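Local coordinates for putative uncharacterized protein (Ustilago maydis, PDB 4GNX) that binds single-stranded DNA as a chain of the heterotrimeric replication protein A complex, using OB-fold domains, and carries a zinc ion, at residues C[131-145]-C[193-206]. Numbering follows the deposited sequence.
Unlike the reference sequence in segment 131-145: Q135 (reference Thr). With nucleotides of chain G.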
loop_
_atom_site.group_PDB
_atom_site.type_symbol
_atom_site.label_atom_id
_atom_site.label_comp_id
_atom_site.label_asym_id
_atom_site.label_seq_id
_atom_site.Cartn_x
_atom_site.Cartn_y
_atom_site.Cartn_z
ATOM N N GLU C 131 -10.694 -5.846 10.242
ATOM C CA GLU C 131 -9.911 -4.658 9.925
ATOM C C GLU C 131 -10.416 -3.940 8.678
ATOM O O GLU C 131 -11.052 -4.546 7.803
ATOM C CB GLU C 131 -8.430 -4.994 9.804
ATOM C CG GLU C 131 -8.150 -6.231 8.977
ATOM C CD GLU C 131 -6.947 -6.997 9.491
ATOM O OE1 GLU C 131 -5.873 -6.373 9.662
ATOM O OE2 GLU C 131 -7.081 -8.220 9.728
ATOM N N ALA C 132 -10.120 -2.645 8.610
ATOM C CA ALA C 132 -10.597 -1.785 7.535
ATOM C C ALA C 132 -10.155 -2.258 6.143
ATOM O O ALA C 132 -9.278 -3.117 6.010
ATOM C CB ALA C 132 -10.181 -0.345 7.785
ATOM N N ASN C 133 -10.791 -1.693 5.120
ATOM C CA ASN C 133 -10.615 -2.098 3.720
ATOM C C ASN C 133 -10.581 -3.618 3.465
ATOM O O ASN C 133 -9.745 -4.120 2.719
ATOM C CB ASN C 133 -9.409 -1.378 3.087
ATOM C CG ASN C 133 -9.679 0.096 2.800
ATOM O OD1 ASN C 133 -10.804 0.496 2.485
ATOM N ND2 ASN C 133 -8.638 0.911 2.898
ATOM N N GLN C 134 -11.499 -4.345 4.091
ATOM C CA GLN C 134 -11.598 -5.782 3.882
ATOM C C GLN C 134 -13.012 -6.277 3.582
ATOM O O GLN C 134 -14.007 -5.671 4.012
ATOM C CB GLN C 134 -11.015 -6.541 5.064
ATOM C CG GLN C 134 -9.521 -6.771 4.944
ATOM C CD GLN C 134 -9.092 -8.091 5.548
ATOM O OE1 GLN C 134 -9.439 -8.414 6.685
ATOM N NE2 GLN C 134 -8.332 -8.868 4.784
ATOM N N GLN C 135 -13.073 -7.381 2.829
ATOM C CA GLN C 135 -14.319 -8.038 2.424
ATOM C C GLN C 135 -14.934 -8.732 3.616
ATOM O O GLN C 135 -14.218 -9.330 4.418
ATOM C CB GLN C 135 -14.058 -9.098 1.346
ATOM C CG GLN C 135 -12.947 -8.770 0.363
ATOM C CD GLN C 135 -13.285 -7.587 -0.526
ATOM O OE1 GLN C 135 -14.028 -6.676 -0.123
ATOM N NE2 GLN C 135 -12.739 -7.589 -1.749
ATOM N N CYS C 136 -16.261 -8.682 3.699
ATOM C CA CYS C 136 -16.993 -9.239 4.826
ATOM C C CYS C 136 -18.458 -9.490 4.453
ATOM O O CYS C 136 -18.981 -8.845 3.544
ATOM C CB CYS C 136 -16.826 -8.305 6.037
ATOM S SG CYS C 136 -18.305 -7.839 6.949
ATOM N N ASP C 137 -19.097 -10.443 5.130
ATOM C CA ASP C 137 -20.515 -10.734 4.909
ATOM C C ASP C 137 -21.370 -10.316 6.095
ATOM O O ASP C 137 -21.035 -10.626 7.231
ATOM C CB ASP C 137 -20.718 -12.223 4.658
ATOM C CG ASP C 137 -20.224 -12.661 3.299
ATOM O OD1 ASP C 137 -19.835 -11.788 2.491
ATOM O OD2 ASP C 137 -20.223 -13.888 3.042
ATOM N N VAL C 138 -22.484 -9.636 5.829
ATOM C CA VAL C 138 -23.358 -9.132 6.896
ATOM C C VAL C 138 -24.837 -9.337 6.583
ATOM O O VAL C 138 -25.285 -9.041 5.478
ATOM C CB VAL C 138 -23.106 -7.626 7.180
ATOM C CG1 VAL C 138 -24.270 -6.991 7.926
ATOM C CG2 VAL C 138 -21.813 -7.424 7.957
ATOM N N ILE C 139 -25.576 -9.850 7.569
ATOM C CA ILE C 139 -27.045 -9.870 7.541
ATOM C C ILE C 139 -27.655 -9.083 8.721
ATOM O O ILE C 139 -27.062 -8.999 9.803
ATOM C CB ILE C 139 -27.600 -11.315 7.493
ATOM C CG1 ILE C 139 -29.082 -11.313 7.081
ATOM C CG2 ILE C 139 -27.332 -12.049 8.805
ATOM C CD1 ILE C 139 -29.626 -12.671 6.702
ATOM N N GLY C 140 -28.834 -8.504 8.502
ATOM C CA GLY C 140 -29.535 -7.751 9.542
ATOM C C GLY C 140 -30.819 -7.116 9.052
ATOM O O GLY C 140 -31.121 -7.137 7.854
ATOM N N ILE C 141 -31.578 -6.552 9.985
ATOM C CA ILE C 141 -32.806 -5.843 9.657
ATOM C C ILE C 141 -32.441 -4.442 9.209
ATOM O O ILE C 141 -31.606 -3.785 9.833
ATOM C CB ILE C 141 -33.771 -5.754 10.868
ATOM C CG1 ILE C 141 -34.120 -7.155 11.427
ATOM C CG2 ILE C 141 -35.028 -4.961 10.523
ATOM C CD1 ILE C 141 -35.154 -7.951 10.649
ATOM N N LEU C 142 -33.047 -4.006 8.106
ATOM C CA LEU C 142 -33.015 -2.603 7.699
ATOM C C LEU C 142 -33.934 -1.802 8.615
ATOM O O LEU C 142 -35.125 -2.102 8.737
ATOM C CB LEU C 142 -33.473 -2.434 6.247
ATOM C CG LEU C 142 -33.722 -0.995 5.770
ATOM C CD1 LEU C 142 -32.411 -0.277 5.502
ATOM C CD2 LEU C 142 -34.610 -0.963 4.535
ATOM N N ASP C 143 -33.373 -0.788 9.261
ATOM C CA ASP C 143 -34.142 0.069 10.150
ATOM C C ASP C 143 -34.764 1.232 9.363
ATOM O O ASP C 143 -35.983 1.445 9.386
ATOM C CB ASP C 143 -33.250 0.582 11.284
ATOM C CG ASP C 143 -33.953 1.585 12.163
ATOM O OD1 ASP C 143 -34.841 1.176 12.944
ATOM O OD2 ASP C 143 -33.617 2.784 12.065
ATOM N N SER C 144 -33.903 1.965 8.663
ATOM C CA SER C 144 -34.284 3.103 7.845
ATOM C C SER C 144 -33.188 3.314 6.810
ATOM O O SER C 144 -32.143 2.646 6.843
ATOM C CB SER C 144 -34.435 4.359 8.711
ATOM O OG SER C 144 -33.225 4.649 9.397
ATOM N N TYR C 145 -33.414 4.242 5.892
ATOM C CA TYR C 145 -32.389 4.574 4.925
ATOM C C TYR C 145 -32.356 6.056 4.628
ATOM O O TYR C 145 -33.389 6.726 4.640
ATOM C CB TYR C 145 -32.567 3.774 3.644
ATOM C CG TYR C 145 -33.950 3.822 3.047
ATOM C CD1 TYR C 145 -34.945 2.939 3.479
ATOM C CD2 TYR C 145 -34.260 4.723 2.026
ATOM C CE1 TYR C 145 -36.211 2.960 2.925
ATOM C CE2 TYR C 145 -35.524 4.747 1.461
ATOM C CZ TYR C 145 -36.495 3.866 1.918
ATOM O OH TYR C 145 -37.757 3.889 1.373
ATOM N N VAL C 193 -39.539 -2.829 1.156
ATOM C CA VAL C 193 -38.412 -2.042 1.652
ATOM C C VAL C 193 -38.732 -1.182 2.887
ATOM O O VAL C 193 -37.836 -0.840 3.662
ATOM C CB VAL C 193 -37.788 -1.212 0.498
ATOM C CG1 VAL C 193 -37.937 0.290 0.718
ATOM C CG2 VAL C 193 -36.339 -1.620 0.263
ATOM N N ASP C 194 -40.004 -0.849 3.084
ATOM C CA ASP C 194 -40.374 0.043 4.176
ATOM C C ASP C 194 -40.815 -0.701 5.413
ATOM O O ASP C 194 -40.644 -0.212 6.529
ATOM C CB ASP C 194 -41.431 1.038 3.723
ATOM C CG ASP C 194 -40.892 2.009 2.699
ATOM O OD1 ASP C 194 -40.040 2.844 3.069
ATOM O OD2 ASP C 194 -41.302 1.923 1.522
ATOM N N GLU C 195 -41.369 -1.892 5.215
ATOM C CA GLU C 195 -41.751 -2.740 6.335
ATOM C C GLU C 195 -40.589 -3.613 6.810
ATOM O O GLU C 195 -40.638 -4.846 6.717
ATOM C CB GLU C 195 -42.995 -3.578 6.009
ATOM C CG GLU C 195 -44.315 -2.933 6.428
ATOM C CD GLU C 195 -44.788 -1.843 5.476
ATOM O OE1 GLU C 195 -44.162 -1.659 4.406
ATOM O OE2 GLU C 195 -45.795 -1.171 5.798
ATOM N N LYS C 196 -39.542 -2.951 7.306
ATOM C CA LYS C 196 -38.445 -3.596 8.050
ATOM C C LYS C 196 -37.928 -4.936 7.493
ATOM O O LYS C 196 -37.935 -5.952 8.200
ATOM C CB LYS C 196 -38.847 -3.748 9.523
ATOM C CG LYS C 196 -38.147 -2.787 10.468
ATOM C CD LYS C 196 -38.671 -1.365 10.409
ATOM C CE LYS C 196 -37.765 -0.479 11.246
ATOM N NZ LYS C 196 -38.101 0.966 11.152
ATOM N N PRO C 197 -37.448 -4.935 6.237
ATOM C CA PRO C 197 -37.059 -6.202 5.642
ATOM C C PRO C 197 -35.740 -6.709 6.224
ATOM O O PRO C 197 -35.041 -5.970 6.924
ATOM C CB PRO C 197 -36.875 -5.837 4.172
ATOM C CG PRO C 197 -36.382 -4.427 4.209
ATOM C CD PRO C 197 -37.053 -3.787 5.394
ATOM N N VAL C 198 -35.413 -7.965 5.949
ATOM C CA VAL C 198 -34.067 -8.446 6.200
ATOM C C VAL C 198 -33.263 -8.228 4.929
ATOM O O VAL C 198 -33.743 -8.515 3.827
ATOM C CB VAL C 198 -34.032 -9.936 6.603
ATOM C CG1 VAL C 198 -32.606 -10.357 6.936
ATOM C CG2 VAL C 198 -34.948 -10.192 7.792
ATOM N N LEU C 199 -32.053 -7.700 5.092
ATOM C CA LEU C 199 -31.121 -7.548 3.980
ATOM C C LEU C 199 -29.856 -8.343 4.226
ATOM O O LEU C 199 -29.288 -8.302 5.327
ATOM C CB LEU C 199 -30.761 -6.089 3.771
ATOM C CG LEU C 199 -31.905 -5.132 3.474
ATOM C CD1 LEU C 199 -31.351 -3.733 3.228
ATOM C CD2 LEU C 199 -32.741 -5.611 2.297
ATOM N N ALA C 200 -29.419 -9.056 3.188
ATOM C CA ALA C 200 -28.252 -9.934 3.267
ATOM C C ALA C 200 -27.157 -9.464 2.312
ATOM O O ALA C 200 -27.387 -9.319 1.112
ATOM C CB ALA C 200 -28.651 -11.372 2.965
ATOM N N PHE C 201 -25.963 -9.240 2.845
ATOM C CA PHE C 201 -24.871 -8.702 2.050
ATOM C C PHE C 201 -23.694 -9.656 1.873
ATOM O O PHE C 201 -23.192 -10.232 2.852
ATOM C CB PHE C 201 -24.393 -7.392 2.657
ATOM C CG PHE C 201 -25.382 -6.276 2.527
ATOM C CD1 PHE C 201 -26.389 -6.102 3.470
ATOM C CD2 PHE C 201 -25.317 -5.396 1.454
ATOM C CE1 PHE C 201 -27.312 -5.072 3.348
ATOM C CE2 PHE C 201 -26.236 -4.360 1.333
ATOM C CZ PHE C 201 -27.238 -4.201 2.281
ATOM N N LYS C 202 -23.270 -9.821 0.615
ATOM C CA LYS C 202 -22.060 -10.585 0.280
ATOM C C LYS C 202 -20.960 -9.656 -0.225
ATOM O O LYS C 202 -21.193 -8.820 -1.103
ATOM C CB LYS C 202 -22.353 -11.693 -0.745
ATOM C CG LYS C 202 -21.616 -12.997 -0.466
ATOM C CD LYS C 202 -20.237 -13.027 -1.099
ATOM C CE LYS C 202 -19.179 -13.518 -0.124
ATOM N NZ LYS C 202 -19.544 -14.792 0.541
ATOM N N GLY C 203 -19.771 -9.804 0.352
ATOM C CA GLY C 203 -18.595 -9.036 -0.055
ATOM C C GLY C 203 -18.787 -7.541 0.086
ATOM O O GLY C 203 -19.035 -6.848 -0.893
ATOM N N VAL C 204 -18.672 -7.050 1.313
ATOM C CA VAL C 204 -18.903 -5.652 1.610
ATOM C C VAL C 204 -17.621 -5.081 2.211
ATOM O O VAL C 204 -16.902 -5.791 2.916
ATOM C CB VAL C 204 -20.110 -5.531 2.561
ATOM C CG1 VAL C 204 -20.155 -4.195 3.287
ATOM C CG2 VAL C 204 -21.390 -5.743 1.778
ATOM N N LYS C 205 -17.319 -3.813 1.912
ATOM C CA LYS C 205 -16.106 -3.169 2.428
ATOM C C LYS C 205 -16.326 -2.635 3.828
ATOM O O LYS C 205 -17.330 -1.981 4.091
ATOM C CB LYS C 205 -15.638 -2.033 1.518
ATOM C CG LYS C 205 -14.220 -1.566 1.843
ATOM C CD LYS C 205 -13.825 -0.268 1.142
ATOM C CE LYS C 205 -14.752 0.893 1.487
ATOM N NZ LYS C 205 -14.299 2.159 0.846
ATOM N N VAL C 206 -15.378 -2.921 4.721
ATOM C CA VAL C 206 -15.387 -2.375 6.083
ATOM C C VAL C 206 -14.555 -1.089 6.165
ATOM O O VAL C 206 -13.328 -1.113 6.010
ATOM C CB VAL C 206 -14.857 -3.401 7.106
ATOM C CG1 VAL C 206 -14.711 -2.769 8.488
ATOM C CG2 VAL C 206 -15.759 -4.626 7.155
ATOM P P DT G 6 -13.780 2.860 -2.798
ATOM O OP1 DT G 6 -12.375 2.868 -2.317
ATOM O OP2 DT G 6 -14.819 2.151 -2.003
ATOM O "O5'" DT G 6 -14.232 4.376 -2.997
ATOM C "C5'" DT G 6 -13.306 5.371 -3.488
ATOM C "C4'" DT G 6 -14.028 6.457 -4.256
ATOM O "O4'" DT G 6 -14.828 5.885 -5.318
ATOM C "C3'" DT G 6 -14.966 7.333 -3.427
ATOM O "O3'" DT G 6 -14.714 8.710 -3.719
ATOM C "C2'" DT G 6 -16.359 6.882 -3.832
ATOM C "C1'" DT G 6 -16.180 6.308 -5.229
ATOM N N1 DT G 6 -17.041 5.137 -5.518
ATOM C C2 DT G 6 -17.991 5.233 -6.510
ATOM O O2 DT G 6 -18.169 6.245 -7.168
ATOM N N3 DT G 6 -18.732 4.095 -6.705
ATOM C C4 DT G 6 -18.620 2.897 -6.023
ATOM O O4 DT G 6 -19.360 1.960 -6.309
ATOM C C5 DT G 6 -17.599 2.865 -5.002
ATOM C C7 DT G 6 -17.398 1.608 -4.215
ATOM C C6 DT G 6 -16.872 3.971 -4.802
ATOM P P DT G 7 -14.154 9.613 -2.531
ATOM O OP1 DT G 7 -13.688 10.911 -3.081
ATOM O OP2 DT G 7 -13.212 8.771 -1.747
ATOM O "O5'" DT G 7 -15.478 9.853 -1.677
ATOM C "C5'" DT G 7 -16.633 10.490 -2.262
ATOM C "C4'" DT G 7 -17.701 10.735 -1.219
ATOM O "O4'" DT G 7 -18.218 9.479 -0.727
ATOM C "C3'" DT G 7 -17.252 11.504 0.021
ATOM O "O3'" DT G 7 -18.356 12.290 0.472
ATOM C "C2'" DT G 7 -16.927 10.401 1.014
ATOM C "C1'" DT G 7 -17.969 9.349 0.668
ATOM N N1 DT G 7 -17.594 7.944 0.922
ATOM C C2 DT G 7 -18.515 7.151 1.567
ATOM O O2 DT G 7 -19.588 7.566 1.966
ATOM N N3 DT G 7 -18.127 5.845 1.734
ATOM C C4 DT G 7 -16.946 5.263 1.315
ATOM O O4 DT G 7 -16.737 4.075 1.539
ATOM C C5 DT G 7 -16.029 6.151 0.640
ATOM C C7 DT G 7 -14.717 5.612 0.165
ATOM C C6 DT G 7 -16.398 7.429 0.470
#
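V138 and F201 exchange two backbone hydrogen bonds, as do G140 and L199, so strands 135-145 and 198-201 run antiparallel; L142 N extends the ladder to P197 O (3.0 Å). Past the corner at K202 and G203, V204 N donates to C136 O (2.9 Å) and V206 N to Q134 O.

D137 clamps that corner. Its CG lies beside the backbone N (chi1 -73°), which brings OD1 to G203 N at 2.9 Å in a nearly straight bond, while OD2 offers its syn lone pair to K202 NZ (2.7 Å) in a salt bridge. At the other end K196, bent at chi2, runs alongside D143 and gives NZ to D143 O (2.8 Å), and Y145 OH donates to D194 OD1 (3.0 Å).

Apolar contacts fill one face, where I141 CD1 meets V198 CG2 at 3.6 Å and I139 lies against V198 and A200.

K205 reaches the DNA: its chain, bent at chi3, sends NZ to OP2 of DT6 (2.9 Å) and O4 of DT7, both of chain G, bridging one nucleotide's phosphate and the next one's base.

The pairing joins two strands of the curled sheet of an OB-fold barrel; helix 229-242 packs on I139, I141 and V198, whereas F201 and L199 face strand 220-224 and V204 touches strand 213-217.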